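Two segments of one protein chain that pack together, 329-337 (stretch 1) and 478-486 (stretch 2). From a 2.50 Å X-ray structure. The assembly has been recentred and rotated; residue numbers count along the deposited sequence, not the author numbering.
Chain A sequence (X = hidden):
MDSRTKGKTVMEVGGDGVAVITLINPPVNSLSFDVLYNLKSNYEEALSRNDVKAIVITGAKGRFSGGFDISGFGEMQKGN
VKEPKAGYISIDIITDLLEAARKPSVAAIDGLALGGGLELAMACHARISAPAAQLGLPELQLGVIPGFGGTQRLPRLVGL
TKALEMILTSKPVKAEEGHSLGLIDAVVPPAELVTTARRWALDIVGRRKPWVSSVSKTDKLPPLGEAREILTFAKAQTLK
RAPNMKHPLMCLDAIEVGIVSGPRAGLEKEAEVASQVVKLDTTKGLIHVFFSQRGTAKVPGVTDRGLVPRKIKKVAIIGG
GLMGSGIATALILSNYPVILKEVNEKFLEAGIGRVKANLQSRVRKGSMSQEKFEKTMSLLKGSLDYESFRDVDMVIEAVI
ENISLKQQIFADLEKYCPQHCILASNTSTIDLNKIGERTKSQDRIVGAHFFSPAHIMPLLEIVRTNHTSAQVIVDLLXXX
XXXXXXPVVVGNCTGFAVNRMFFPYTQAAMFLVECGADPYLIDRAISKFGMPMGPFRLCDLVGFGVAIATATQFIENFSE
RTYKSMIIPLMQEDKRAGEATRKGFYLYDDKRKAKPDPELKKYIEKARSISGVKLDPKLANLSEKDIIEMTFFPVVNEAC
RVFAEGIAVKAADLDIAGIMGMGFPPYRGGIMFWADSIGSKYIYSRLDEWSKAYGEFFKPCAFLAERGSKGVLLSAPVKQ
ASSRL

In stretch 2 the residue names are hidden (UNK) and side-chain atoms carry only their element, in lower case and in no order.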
# COMPACT_ATOMS: atom_id res chain seq x y z
N THR A 329 18.20 10.45 -1.10
CA THR A 329 17.40 10.68 0.10
C THR A 329 16.82 9.37 0.63
O THR A 329 16.96 9.05 1.81
CB THR A 329 16.25 11.67 -0.17
OG1 THR A 329 16.78 12.97 -0.43
CG2 THR A 329 15.31 11.74 1.03
N ALA A 330 16.17 8.62 -0.25
CA ALA A 330 15.56 7.35 0.11
C ALA A 330 16.59 6.37 0.68
O ALA A 330 16.31 5.63 1.62
CB ALA A 330 14.85 6.73 -1.08
N LEU A 331 17.79 6.38 0.10
CA LEU A 331 18.85 5.45 0.49
C LEU A 331 19.43 5.75 1.88
O LEU A 331 19.47 4.86 2.73
CB LEU A 331 19.95 5.42 -0.57
CG LEU A 331 19.64 4.66 -1.86
CD1 LEU A 331 20.66 4.98 -2.94
CD2 LEU A 331 19.57 3.16 -1.61
N ILE A 332 19.88 6.98 2.09
CA ILE A 332 20.45 7.35 3.39
C ILE A 332 19.41 7.29 4.51
O ILE A 332 19.75 7.05 5.66
CB ILE A 332 21.09 8.76 3.36
CG1 ILE A 332 20.06 9.81 2.95
CG2 ILE A 332 22.29 8.79 2.44
CD1 ILE A 332 20.60 11.23 2.94
N LEU A 333 18.14 7.51 4.15
CA LEU A 333 17.06 7.39 5.11
C LEU A 333 16.96 5.96 5.63
O LEU A 333 16.30 5.69 6.64
CB LEU A 333 15.73 7.82 4.49
CG LEU A 333 15.47 9.32 4.38
CD1 LEU A 333 14.08 9.60 3.82
CD2 LEU A 333 15.65 10.00 5.73
N SER A 334 17.61 5.03 4.93
CA SER A 334 17.64 3.63 5.33
C SER A 334 19.08 3.19 5.63
O SER A 334 19.48 2.08 5.30
CB SER A 334 17.04 2.74 4.25
OG SER A 334 15.70 3.10 3.98
N ASN A 335 19.83 4.08 6.29
CA ASN A 335 21.24 3.84 6.58
C ASN A 335 22.05 3.20 5.45
O ASN A 335 22.69 2.16 5.64
CB ASN A 335 21.43 3.08 7.91
CG ASN A 335 20.50 1.89 8.04
OD1 ASN A 335 19.29 2.06 8.20
ND2 ASN A 335 21.06 0.69 8.01
N TYR A 336 22.00 3.81 4.28
CA TYR A 336 22.85 3.42 3.16
C TYR A 336 23.88 4.52 2.89
O TYR A 336 23.51 5.64 2.55
CB TYR A 336 22.02 3.20 1.89
CG TYR A 336 21.39 1.83 1.77
CD1 TYR A 336 20.01 1.68 1.84
CD2 TYR A 336 22.16 0.70 1.58
CE1 TYR A 336 19.42 0.43 1.72
CE2 TYR A 336 21.59 -0.55 1.46
CZ TYR A 336 20.22 -0.68 1.53
OH TYR A 336 19.63 -1.92 1.42
N PRO A 337 25.17 4.19 3.04
CA PRO A 337 26.20 5.17 2.69
C PRO A 337 26.11 5.52 1.21
O PRO A 337 26.37 4.67 0.36
CB PRO A 337 27.50 4.41 2.98
CG PRO A 337 27.12 3.36 3.97
CD PRO A 337 25.73 2.95 3.59
N UNK A 478 15.65 -6.92 -2.97
CA UNK A 478 15.81 -6.85 -1.52
C UNK A 478 16.08 -5.43 -1.05
O UNK A 478 15.61 -5.03 0.02
o UNK A 478 15.82 -8.68 0.80
c UNK A 478 16.95 -7.76 -1.07
c UNK A 478 16.86 -8.12 0.39
o UNK A 478 17.82 -7.85 1.14
N UNK A 479 16.83 -4.68 -1.84
CA UNK A 479 17.11 -3.28 -1.53
C UNK A 479 15.81 -2.48 -1.53
O UNK A 479 15.59 -1.63 -0.66
c UNK A 479 18.00 -1.14 -2.49
c UNK A 479 18.09 -2.65 -2.53
c UNK A 479 19.51 -3.11 -2.23
N UNK A 480 14.95 -2.76 -2.50
CA UNK A 480 13.66 -2.10 -2.58
C UNK A 480 12.88 -2.25 -1.30
O UNK A 480 12.30 -1.29 -0.79
N UNK A 481 12.86 -3.47 -0.76
CA UNK A 481 12.16 -3.75 0.48
C UNK A 481 12.80 -3.00 1.65
O UNK A 481 12.11 -2.50 2.53
c UNK A 481 12.13 -5.25 0.75
n UNK A 481 10.21 -9.01 3.44
c UNK A 481 11.36 -5.64 2.00
c UNK A 481 10.40 -7.54 3.34
c UNK A 481 11.24 -7.15 2.12
N UNK A 482 14.13 -2.93 1.63
CA UNK A 482 14.88 -2.26 2.69
C UNK A 482 14.54 -0.77 2.78
O UNK A 482 14.62 -0.17 3.85
c UNK A 482 17.24 -5.95 3.76
c UNK A 482 16.86 -3.87 2.43
c UNK A 482 16.62 -4.57 3.75
n UNK A 482 17.06 -6.64 5.07
c UNK A 482 16.38 -2.43 2.46
N UNK A 483 14.17 -0.17 1.65
CA UNK A 483 13.84 1.25 1.60
C UNK A 483 12.34 1.49 1.50
O UNK A 483 11.89 2.41 0.83
c UNK A 483 16.07 1.98 0.70
c UNK A 483 14.24 1.32 -0.89
c UNK A 483 14.94 1.97 -2.07
c UNK A 483 14.57 1.97 0.45
N UNK A 484 11.57 0.64 2.17
CA UNK A 484 10.12 0.81 2.29
C UNK A 484 9.43 1.05 0.95
O UNK A 484 8.45 1.79 0.87
c UNK A 484 11.02 0.46 6.61
n UNK A 484 12.49 0.73 6.54
c UNK A 484 9.81 1.96 3.26
c UNK A 484 10.36 0.52 5.24
c UNK A 484 10.57 1.87 4.57
N UNK A 485 9.93 0.41 -0.09
CA UNK A 485 9.32 0.49 -1.41
C UNK A 485 8.62 -0.82 -1.74
O UNK A 485 8.91 -1.86 -1.14
c UNK A 485 10.97 2.17 -2.44
c UNK A 485 10.88 4.46 -3.46
c UNK A 485 10.39 0.77 -2.48
c UNK A 485 10.19 3.10 -3.35
n UNK A 485 10.77 5.25 -2.20
N UNK A 486 7.68 -0.77 -2.68
CA UNK A 486 7.04 -1.98 -3.19
C UNK A 486 7.51 -2.24 -4.61
O UNK A 486 7.12 -1.55 -5.54
c UNK A 486 4.88 -3.02 -3.95
o UNK A 486 5.06 -1.95 -1.80
c UNK A 486 5.51 -1.88 -3.16

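Position 478 carries two side-chain carbons in a row, the second bearing two oxygens, and none of these atoms touches stretch 1. A carboxylate on so short a stem is Asp-478, a charged group suited to a partly exposed helical site.

Position 479 has three carbons, the first forked into two. One branch carbon touches the phenol oxygen of Tyr-336. This is Val-479, whose compact, apolar side chain fits its buried place; its CG2 lies 3.8 Å from Tyr-336 OH.

Position 480 has no side-chain atoms and is therefore Gly-480. Its backbone oxygen accepts a hydrogen bond from the backbone N of position 485, 3.0 Å away, so the residue helps tie the end of the helix to the segment that follows.

Position 481 shows four carbons in a row ending in nitrogen, fully extended and far from stretch 1. It is Lys-481, its long polar chain suited to an exposed helical site.

Position 482 has the same unbranched chain of four carbons and a nitrogen. Its CB approaches Tyr-336 OH to 3.5 Å, near the plane of the ring and at its edge, while the far end leads away. This is Lys-482: the base of the chain packs against the tyrosine, and the amine lies at an exposed site.

Position 483 has four carbons, forked at the first, with one arm two carbons long; the one-carbon arm packs against Ser-334, Tyr-336 and Leu-331. This is Ile-483, and that arm is CG2, 3.5 Å from Ser-334 OG, 3.8 Å from Tyr-336 CE1 and 4.4 Å from Leu-331 CD2. A branched aliphatic side chain suits this buried site, where the first residue to leave helical geometry points toward stretch 1.

Position 484 again has four carbons and a terminal nitrogen, with no contact within 4.5 Å. It is Lys-484, exposed in the turn beyond the helix.

Position 485 has the same composition, but its nitrogen comes to 4.5 Å from Ala-330 CB. This is Lys-485; although the residue is buried, its NZ is hydrogen-bonded elsewhere in the structure.

Position 486 has one carbon carrying an oxygen and a second carbon, all out of reach of stretch 1. This is Thr-486: a beta-branched residue is well suited to the strand here, and in this buried site its hydroxyl is hydrogen-bonded elsewhere in the structure.

The contact centres on Ile-483, which packs against Leu-331, Ser-334 and Tyr-336. Tyr-336 also reaches Val-479 and Lys-482, extending the contact along the helix. One weak hydrogen bond, from Ser-334 OG to Lys-482 O at 3.4 Å, supplements this packing, in which apolar contacts are prominent.

Stretch 2 (478-486) DVGKKIKKT
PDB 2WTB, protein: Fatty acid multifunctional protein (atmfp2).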